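Local coordinates for protein putative Zn-dependent Alcohol Dehydrogenase (Rhodobacter sphaeroides, PDB 3IV6) that binds S-adenosylmethionine in a Rossmann-like fold of the class I methyltransferase type and is probably a methyltransferase, despite its dehydrogenase name, at residues D37-N42 with R57-K62; V148-Y153 with E220-L225; D156-E161 with A192-G197. One frame throughout, in Å; residues are numbered along the deposited sequence.

Interaction 1 (D37-N42 with R57-K62); sequences DIFLEN and RFLIEK
L59 of helix 57-65 packs against F39 and L40 of the 37-42 segment. The contact is apolar and mostly buried, with 205 Å² of surface lost. From CB, which is directed at the other segment, the L59 chain runs with CG anti to the backbone N (chi1 172°). This turn carries the fork across to the 37-42 segment. One branch, CD1, does most of the touching. It lies 3.9 Å from F39 CB and 4.0 Å from L40 CG, so it meets the base of F39 and the fork of L40. The other branch, CD2, comes obliquely at the F39 ring. L40 and L59 run alongside each other, pointing opposite ways.

The arrangement belongs to the Rossmann-like fold of class I methyltransferases. Helix 57-65 follows strand 48-52 and the loop with S55, which binds S-adenosylmethionine. The side chain of L59 is about 7 Å from the bound cofactor, so this packing lies near the pocket.

L40 also reaches K62, one helical turn beyond L59. L40 CD1 is 3.7 Å from K62 CB, and the K62 side chain stands roughly perpendicular to that of L40. Only the root of K62 takes part. Its chain bends at chi2 and leads the ammonium group away, into a long, weak ion pair with E65. The charge of D37 is not in contact either: D37 OD1 stays 5.9 Å from K62 NZ. R66 NH1 bonds the carbonyl O of L40, and R145 NH2 those of F39 and E41.

Interaction 2 (V148-Y153 with E220-L225); sequences VKLGFY and EDVRAL
V148 and V222 mark the closest approach of the two backbones, with their CA atoms 8.0 Å apart. V148 and K149 close strand 143-149 in an extended conformation. The chain then turns at G151, whose phi of 80° suits a glycine, and reaches Y153, the N-cap of the next helix. The 220-225 segment is regular helix, with A224 N bonded to E220 O and L225 N to D221 O.

The contact is small and fully buried, and it is built from methyl groups alone. V222 presents CG2, the branch anti to its carbonyl carbon. This methyl lies 4.1 Å from V148 CG1, and the two valines meet tip to tip. The same V222 CG2 takes L150 CD2 at 3.9 Å, so one methyl touches V148 of the strand and L150 just after it. L150 approaches differently from V148. It comes in across V222, roughly perpendicular to it, and it is the end of the chain that closes the gap.

K149, between the two contacting residues, does not touch the helix. Its bent chain brings NZ to L150 O at 3.0 Å, with NZ well above the carbonyl plane (48° out of it). L150 O also accepts a bond from N250 ND2. The CD atom of K149 lies over one face of the Y153 ring, offset toward its rim.

The backbone of V148 bonds M252 of the antiparallel strand 251-258, and that of L150 bonds N250 just before it. Y254 of that strand touches both L150 and V222. L225, one turn on from V222, packs on A128 and R129 of helix 125-139. Helix 219-226 thus packs on the end of strand 143-149, on strand 251-258 and on helix 125-139.

Interaction 3 (D156-E161 with A192-G197); sequences DLKLIE and ALVPHG
K158 and L159 of helix 154-164 pack on A192, the last residue of helix 187-192. This is plain packing outside the central sheet of the methyltransferase-like fold, away from the cofactor site. It joins the helix after strand 143-149 to the loop that leads into helix 201-210.

D156 comes first in the segment and points away from the loop. Its OD2 forms a salt bridge with R216 NE and also accepts a bond from the backbone N of Y153, the N-cap residue of the helix.

K158 follows. Here the backbones are close, with the CA atoms of K158 and A192 only 4.9 Å apart. K158 CB lies against the methyl CB of A192. Further out, K158 CG comes within 4.4 Å of V194 CG1, a loose contact. CG is anti to the carbonyl carbon (chi1 -53°), and the chain bends at chi2 and chi3. The amine therefore leaves the loop and bonds Y162 OH, one turn on in its own helix.

L159 meets the same methyl. It also touches F180 of strand 179-181, in the small antiparallel sheet, and F182 just after that strand. The A192 methyl lies 3.9 Å from L159 N, and L159 CD2 reaches the same A192 CB at 4.0 Å.

How the interactions relate
Interaction 1 closes first along the chain, joining the 37-42 segment to helix 57-65 near the S-adenosylmethionine pocket. Interactions 2 and 3 come later, and interaction 3 falls within the chain between the two halves of interaction 2. Their segments adjoin: strand 143-149 of the seven-stranded sheet leads through a short loop into helix 154-164. Their centres are 19 Å apart. Interaction 1 lies 22 Å from interaction 2 and 29 Å from interaction 3, centre to centre, and touches neither. Interaction 2 packs a helix on the end of a central strand. Interaction 3 lies wholly within the chain between strands 143-149 and 237-244, which also supplies helix 219-226 of interaction 2.

Interaction 1 (D37-N42 with R57-K62)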
loop_
_atom_site.group_PDB
_atom_site.type_symbol
_atom_site.label_atom_id
_atom_site.label_comp_id
_atom_site.label_asym_id
_atom_site.label_seq_id
_atom_site.Cartn_x
_atom_site.Cartn_y
_atom_site.Cartn_z
ATOM N N ASP A 37 5.733 10.724 11.760
ATOM C CA ASP A 37 5.723 10.719 13.211
ATOM C C ASP A 37 4.576 9.909 13.853
ATOM O O ASP A 37 4.792 9.148 14.798
ATOM C CB ASP A 37 5.755 12.154 13.713
ATOM C CG ASP A 37 7.062 12.847 13.385
ATOM O OD1 ASP A 37 7.983 12.160 12.868
ATOM O OD2 ASP A 37 7.178 14.075 13.632
ATOM N N ILE A 38 3.362 10.061 13.354
ATOM C CA ILE A 38 2.250 9.297 13.890
ATOM C C ILE A 38 2.400 7.787 13.672
ATOM O O ILE A 38 2.001 6.987 14.511
ATOM C CB ILE A 38 0.936 9.791 13.281
ATOM C CG1 ILE A 38 0.640 11.204 13.767
ATOM C CG2 ILE A 38 -0.225 8.836 13.574
ATOM C CD1 ILE A 38 -0.348 11.953 12.884
ATOM N N PHE A 39 2.965 7.416 12.529
ATOM C CA PHE A 39 3.242 6.029 12.152
ATOM C C PHE A 39 4.227 5.409 13.142
ATOM O O PHE A 39 4.327 4.195 13.270
ATOM C CB PHE A 39 3.842 5.971 10.718
ATOM C CG PHE A 39 2.838 5.593 9.650
ATOM C CD1 PHE A 39 2.363 6.538 8.764
ATOM C CD2 PHE A 39 2.341 4.293 9.568
ATOM C CE1 PHE A 39 1.433 6.194 7.805
ATOM C CE2 PHE A 39 1.404 3.940 8.608
ATOM C CZ PHE A 39 0.941 4.896 7.722
ATOM N N LEU A 40 4.943 6.264 13.853
ATOM C CA LEU A 40 6.114 5.841 14.584
ATOM C C LEU A 40 5.995 6.045 16.082
ATOM O O LEU A 40 6.932 5.777 16.809
ATOM C CB LEU A 40 7.351 6.594 14.060
ATOM C CG LEU A 40 7.880 6.208 12.681
ATOM C CD1 LEU A 40 9.072 7.094 12.325
ATOM C CD2 LEU A 40 8.258 4.775 12.684
ATOM N N GLU A 41 4.856 6.529 16.533
ATOM C CA GLU A 41 4.689 6.812 17.946
ATOM C C GLU A 41 4.837 5.590 18.823
ATOM O O GLU A 41 4.293 4.551 18.519
ATOM C CB GLU A 41 3.331 7.423 18.208
ATOM C CG GLU A 41 3.128 8.756 17.564
ATOM C CD GLU A 41 1.728 9.268 17.782
ATOM O OE1 GLU A 41 0.906 8.542 18.392
ATOM O OE2 GLU A 41 1.450 10.396 17.338
ATOM N N ASN A 42 5.547 5.743 19.936
ATOM C CA ASN A 42 5.710 4.660 20.890
ATOM C C ASN A 42 6.605 3.586 20.340
ATOM O O ASN A 42 6.728 2.530 20.955
ATOM C CB ASN A 42 4.377 4.024 21.257
ATOM C CG ASN A 42 3.441 4.987 21.923
ATOM O OD1 ASN A 42 3.817 6.119 22.237
ATOM N ND2 ASN A 42 2.198 4.553 22.133
ATOM N N ARG A 57 10.052 6.072 1.236
ATOM C CA ARG A 57 11.435 6.356 1.548
ATOM C C ARG A 57 11.676 7.250 2.772
ATOM O O ARG A 57 12.678 7.072 3.461
ATOM C CB ARG A 57 12.143 6.921 0.315
ATOM C CG ARG A 57 13.581 7.278 0.577
ATOM C CD ARG A 57 13.731 8.755 0.727
ATOM N NE ARG A 57 15.062 9.084 1.217
ATOM C CZ ARG A 57 16.026 9.627 0.478
ATOM N NH1 ARG A 57 15.822 9.946 -0.802
ATOM N NH2 ARG A 57 17.203 9.868 1.039
ATOM N N PHE A 58 10.777 8.197 3.042
ATOM C CA PHE A 58 11.011 9.144 4.134
ATOM C C PHE A 58 10.518 8.587 5.461
ATOM O O PHE A 58 11.141 8.803 6.496
ATOM C CB PHE A 58 10.458 10.552 3.813
ATOM C CG PHE A 58 11.037 11.123 2.549
ATOM C CD1 PHE A 58 12.392 11.408 2.470
ATOM C CD2 PHE A 58 10.256 11.295 1.413
ATOM C CE1 PHE A 58 12.945 11.893 1.295
ATOM C CE2 PHE A 58 10.800 11.771 0.250
ATOM C CZ PHE A 58 12.147 12.069 0.191
ATOM N N LEU A 59 9.421 7.832 5.412
ATOM C CA LEU A 59 8.995 7.052 6.564
ATOM C C LEU A 59 10.081 6.066 6.993
ATOM O O LEU A 59 10.404 5.939 8.157
ATOM C CB LEU A 59 7.721 6.289 6.257
ATOM C CG LEU A 59 7.395 5.331 7.392
ATOM C CD1 LEU A 59 7.181 6.120 8.697
ATOM C CD2 LEU A 59 6.148 4.593 7.050
ATOM N N ILE A 60 10.672 5.373 6.039
ATOM C CA ILE A 60 11.698 4.418 6.393
ATOM C C ILE A 60 12.879 5.139 7.035
ATOM O O ILE A 60 13.480 4.643 7.978
ATOM C CB ILE A 60 12.094 3.589 5.155
ATOM C CG1 ILE A 60 10.949 2.619 4.796
ATOM C CG2 ILE A 60 13.424 2.865 5.359
ATOM C CD1 ILE A 60 10.746 2.369 3.245
ATOM N N GLU A 61 13.184 6.336 6.551
ATOM C CA GLU A 61 14.369 7.064 7.007
ATOM C C GLU A 61 14.192 7.627 8.433
ATOM O O GLU A 61 15.153 7.671 9.197
ATOM C CB GLU A 61 14.714 8.151 6.000
ATOM C CG GLU A 61 16.010 8.891 6.217
ATOM C CD GLU A 61 16.343 9.782 5.012
ATOM O OE1 GLU A 61 15.716 9.595 3.929
ATOM O OE2 GLU A 61 17.237 10.655 5.140
ATOM N N LYS A 62 12.974 8.043 8.794
ATOM C CA LYS A 62 12.675 8.450 10.163
ATOM C C LYS A 62 12.704 7.255 11.122
ATOM O O LYS A 62 13.118 7.383 12.278
ATOM C CB LYS A 62 11.338 9.181 10.268
ATOM C CG LYS A 62 11.349 10.581 9.680
ATOM C CD LYS A 62 12.554 11.409 10.096
ATOM C CE LYS A 62 12.357 12.883 9.712
ATOM N NZ LYS A 62 13.123 13.877 10.518
#

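Interaction 2 (V148-Y153 with E220-L225)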
loop_
_atom_site.group_PDB
_atom_site.type_symbol
_atom_site.label_atom_id
_atom_site.label_comp_id
_atom_site.label_asym_id
_atom_site.label_seq_id
_atom_site.Cartn_x
_atom_site.Cartn_y
_atom_site.Cartn_z
ATOM N N VAL A 148 -5.295 3.613 5.180
ATOM C CA VAL A 148 -6.029 3.360 3.971
ATOM C C VAL A 148 -6.711 4.629 3.498
ATOM O O VAL A 148 -7.355 5.292 4.269
ATOM C CB VAL A 148 -7.110 2.335 4.203
ATOM C CG1 VAL A 148 -7.729 1.922 2.840
ATOM C CG2 VAL A 148 -6.515 1.123 4.917
ATOM N N LYS A 149 -6.560 4.979 2.229
ATOM C CA LYS A 149 -7.292 6.107 1.657
ATOM C C LYS A 149 -8.747 5.711 1.434
ATOM O O LYS A 149 -8.986 4.690 0.854
ATOM C CB LYS A 149 -6.672 6.543 0.327
ATOM C CG LYS A 149 -6.802 8.013 0.083
ATOM C CD LYS A 149 -7.152 8.354 -1.341
ATOM C CE LYS A 149 -8.641 8.209 -1.563
ATOM N NZ LYS A 149 -9.399 9.280 -0.843
ATOM N N LEU A 150 -9.705 6.535 1.855
ATOM C CA LEU A 150 -11.098 6.129 1.844
ATOM C C LEU A 150 -11.941 6.896 0.840
ATOM O O LEU A 150 -11.732 8.088 0.600
ATOM C CB LEU A 150 -11.721 6.228 3.228
ATOM C CG LEU A 150 -11.023 5.546 4.417
ATOM C CD1 LEU A 150 -11.627 6.052 5.713
ATOM C CD2 LEU A 150 -11.122 4.018 4.372
ATOM N N GLY A 151 -12.887 6.170 0.246
ATOM C CA GLY A 151 -13.771 6.690 -0.779
ATOM C C GLY A 151 -13.056 6.717 -2.100
ATOM O O GLY A 151 -12.057 6.047 -2.255
ATOM N N PHE A 152 -13.534 7.525 -3.035
ATOM C CA PHE A 152 -12.953 7.549 -4.387
ATOM C C PHE A 152 -11.765 8.464 -4.502
ATOM O O PHE A 152 -11.678 9.489 -3.807
ATOM C CB PHE A 152 -13.998 7.948 -5.455
ATOM C CG PHE A 152 -15.102 6.937 -5.631
ATOM C CD1 PHE A 152 -14.824 5.653 -6.099
ATOM C CD2 PHE A 152 -16.410 7.265 -5.328
ATOM C CE1 PHE A 152 -15.839 4.724 -6.243
ATOM C CE2 PHE A 152 -17.418 6.334 -5.471
ATOM C CZ PHE A 152 -17.134 5.068 -5.921
ATOM N N TYR A 153 -10.860 8.084 -5.397
ATOM C CA TYR A 153 -9.794 8.970 -5.854
ATOM C C TYR A 153 -10.334 10.029 -6.851
ATOM O O TYR A 153 -11.398 9.852 -7.443
ATOM C CB TYR A 153 -8.712 8.139 -6.516
ATOM C CG TYR A 153 -7.813 7.382 -5.556
ATOM C CD1 TYR A 153 -6.539 7.853 -5.267
ATOM C CD2 TYR A 153 -8.226 6.204 -4.948
ATOM C CE1 TYR A 153 -5.719 7.186 -4.409
ATOM C CE2 TYR A 153 -7.403 5.527 -4.074
ATOM C CZ TYR A 153 -6.152 6.028 -3.817
ATOM O OH TYR A 153 -5.295 5.385 -2.954
ATOM N N GLU A 220 -16.331 1.400 6.674
ATOM C CA GLU A 220 -17.005 0.112 6.871
ATOM C C GLU A 220 -16.357 -1.004 6.081
ATOM O O GLU A 220 -16.425 -2.174 6.469
ATOM C CB GLU A 220 -18.507 0.177 6.551
ATOM C CG GLU A 220 -19.392 0.831 7.663
ATOM C CD GLU A 220 -19.270 0.156 9.067
ATOM O OE1 GLU A 220 -19.520 -1.069 9.174
ATOM O OE2 GLU A 220 -18.943 0.853 10.063
ATOM N N ASP A 221 -15.713 -0.652 4.978
ATOM C CA ASP A 221 -15.112 -1.681 4.135
ATOM C C ASP A 221 -13.812 -2.226 4.757
ATOM O O ASP A 221 -13.506 -3.435 4.676
ATOM C CB ASP A 221 -14.936 -1.182 2.681
ATOM C CG ASP A 221 -16.286 -0.984 1.939
ATOM O OD1 ASP A 221 -17.221 -1.777 2.171
ATOM O OD2 ASP A 221 -16.414 -0.040 1.117
ATOM N N VAL A 222 -13.068 -1.342 5.417
ATOM C CA VAL A 222 -11.832 -1.745 6.075
ATOM C C VAL A 222 -12.165 -2.576 7.308
ATOM O O VAL A 222 -11.512 -3.555 7.613
ATOM C CB VAL A 222 -11.030 -0.557 6.505
ATOM C CG1 VAL A 222 -9.827 -1.029 7.261
ATOM C CG2 VAL A 222 -10.609 0.272 5.302
ATOM N N ARG A 223 -13.220 -2.204 8.005
ATOM C CA ARG A 223 -13.630 -2.973 9.153
ATOM C C ARG A 223 -14.100 -4.363 8.759
ATOM O O ARG A 223 -13.790 -5.352 9.444
ATOM C CB ARG A 223 -14.680 -2.202 9.960
ATOM C CG ARG A 223 -14.063 -1.107 10.804
ATOM C CD ARG A 223 -15.055 -0.232 11.543
ATOM N NE ARG A 223 -14.438 1.085 11.743
ATOM C CZ ARG A 223 -13.843 1.487 12.867
ATOM N NH1 ARG A 223 -13.813 0.685 13.921
ATOM N NH2 ARG A 223 -13.292 2.695 12.946
ATOM N N ALA A 224 -14.835 -4.442 7.651
ATOM C CA ALA A 224 -15.328 -5.731 7.132
ATOM C C ALA A 224 -14.185 -6.651 6.708
ATOM O O ALA A 224 -14.250 -7.866 6.853
ATOM C CB ALA A 224 -16.226 -5.499 5.977
ATOM N N LEU A 225 -13.151 -6.046 6.153
ATOM C CA LEU A 225 -11.965 -6.770 5.735
ATOM C C LEU A 225 -11.212 -7.404 6.905
ATOM O O LEU A 225 -10.844 -8.576 6.852
ATOM C CB LEU A 225 -11.049 -5.794 5.000
ATOM C CG LEU A 225 -9.630 -6.184 4.667
ATOM C CD1 LEU A 225 -9.709 -7.121 3.538
ATOM C CD2 LEU A 225 -8.974 -4.933 4.240
#

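Interaction 3 (D156-E161 with A192-G197)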
loop_
_atom_site.group_PDB
_atom_site.type_symbol
_atom_site.label_atom_id
_atom_site.label_comp_id
_atom_site.label_asym_id
_atom_site.label_seq_id
_atom_site.Cartn_x
_atom_site.Cartn_y
_atom_site.Cartn_z
ATOM N N ASP A 156 -11.115 8.649 -9.924
ATOM C CA ASP A 156 -12.234 7.723 -9.963
ATOM C C ASP A 156 -13.419 8.487 -10.491
ATOM O O ASP A 156 -14.169 7.988 -11.333
ATOM C CB ASP A 156 -12.553 7.141 -8.574
ATOM C CG ASP A 156 -11.500 6.128 -8.085
ATOM O OD1 ASP A 156 -10.686 5.689 -8.933
ATOM O OD2 ASP A 156 -11.495 5.787 -6.863
ATOM N N LEU A 157 -13.583 9.704 -9.980
ATOM C CA LEU A 157 -14.652 10.596 -10.407
ATOM C C LEU A 157 -14.621 10.872 -11.964
ATOM O O LEU A 157 -15.645 10.835 -12.635
ATOM C CB LEU A 157 -14.629 11.878 -9.554
ATOM C CG LEU A 157 -14.787 11.751 -8.016
ATOM C CD1 LEU A 157 -14.566 13.092 -7.265
ATOM C CD2 LEU A 157 -16.131 11.149 -7.605
ATOM N N LYS A 158 -13.453 11.112 -12.543
ATOM C CA LYS A 158 -13.376 11.186 -13.984
ATOM C C LYS A 158 -13.712 9.825 -14.614
ATOM O O LYS A 158 -14.361 9.775 -15.653
ATOM C CB LYS A 158 -11.999 11.656 -14.449
ATOM C CG LYS A 158 -11.533 12.960 -13.806
ATOM C CD LYS A 158 -11.766 14.185 -14.693
ATOM C CE LYS A 158 -13.246 14.559 -14.762
ATOM N NZ LYS A 158 -13.452 15.821 -15.546
ATOM N N LEU A 159 -13.283 8.728 -13.992
ATOM C CA LEU A 159 -13.574 7.394 -14.521
ATOM C C LEU A 159 -15.078 7.087 -14.606
ATOM O O LEU A 159 -15.566 6.604 -15.638
ATOM C CB LEU A 159 -12.877 6.305 -13.711
ATOM C CG LEU A 159 -11.390 6.068 -13.973
ATOM C CD1 LEU A 159 -10.861 5.062 -12.973
ATOM C CD2 LEU A 159 -11.130 5.599 -15.389
ATOM N N ILE A 160 -15.803 7.338 -13.521
ATOM C CA ILE A 160 -17.257 7.207 -13.537
ATOM C C ILE A 160 -17.868 8.075 -14.668
ATOM O O ILE A 160 -18.642 7.583 -15.488
ATOM C CB ILE A 160 -17.909 7.593 -12.156
ATOM C CG1 ILE A 160 -17.175 6.961 -10.957
ATOM C CG2 ILE A 160 -19.375 7.279 -12.133
ATOM C CD1 ILE A 160 -16.987 5.481 -11.018
ATOM N N GLU A 161 -17.509 9.357 -14.708
ATOM C CA GLU A 161 -18.109 10.317 -15.634
ATOM C C GLU A 161 -17.890 9.874 -17.070
ATOM O O GLU A 161 -18.854 9.602 -17.787
ATOM C CB GLU A 161 -17.538 11.733 -15.387
ATOM C CG GLU A 161 -17.843 12.830 -16.434
ATOM C CD GLU A 161 -17.351 14.249 -16.017
ATOM O OE1 GLU A 161 -17.163 15.103 -16.921
ATOM O OE2 GLU A 161 -17.157 14.511 -14.798
ATOM N N ALA A 192 -9.078 10.379 -18.207
ATOM C CA ALA A 192 -9.406 10.590 -16.803
ATOM C C ALA A 192 -8.154 10.875 -15.980
ATOM O O ALA A 192 -8.238 11.362 -14.853
ATOM C CB ALA A 192 -10.148 9.385 -16.245
ATOM N N LEU A 193 -6.994 10.567 -16.551
ATOM C CA LEU A 193 -5.728 10.718 -15.844
ATOM C C LEU A 193 -5.607 12.104 -15.219
ATOM O O LEU A 193 -5.889 13.114 -15.866
ATOM C CB LEU A 193 -4.552 10.463 -16.789
ATOM C CG LEU A 193 -4.197 8.997 -17.047
ATOM C CD1 LEU A 193 -3.016 8.891 -18.001
ATOM C CD2 LEU A 193 -3.903 8.277 -15.741
ATOM N N VAL A 194 -5.186 12.146 -13.959
ATOM C CA VAL A 194 -4.970 13.409 -13.265
ATOM C C VAL A 194 -3.514 13.563 -12.839
ATOM O O VAL A 194 -2.744 12.603 -12.868
ATOM C CB VAL A 194 -5.875 13.534 -12.024
ATOM C CG1 VAL A 194 -7.338 13.426 -12.422
ATOM C CG2 VAL A 194 -5.513 12.472 -10.998
ATOM N N PRO A 195 -3.143 14.777 -12.444
ATOM C CA PRO A 195 -1.742 15.095 -12.147
ATOM C C PRO A 195 -1.235 14.333 -10.928
ATOM O O PRO A 195 -1.824 14.428 -9.851
ATOM C CB PRO A 195 -1.786 16.594 -11.848
ATOM C CG PRO A 195 -2.949 17.094 -12.629
ATOM C CD PRO A 195 -3.965 15.988 -12.606
ATOM N N HIS A 196 -0.151 13.583 -11.102
ATOM C CA HIS A 196 0.499 12.918 -9.993
ATOM C C HIS A 196 1.887 13.523 -9.895
ATOM O O HIS A 196 2.877 12.957 -10.373
ATOM C CB HIS A 196 0.621 11.445 -10.276
ATOM C CG HIS A 196 0.973 10.624 -9.076
ATOM N ND1 HIS A 196 2.249 10.597 -8.550
ATOM C CD2 HIS A 196 0.226 9.795 -8.312
ATOM C CE1 HIS A 196 2.269 9.783 -7.515
ATOM N NE2 HIS A 196 1.060 9.280 -7.344
ATOM N N GLY A 197 1.962 14.697 -9.283
ATOM C CA GLY A 197 3.227 15.382 -9.256
ATOM C C GLY A 197 3.652 15.789 -10.651
ATOM O O GLY A 197 2.922 16.487 -11.332
#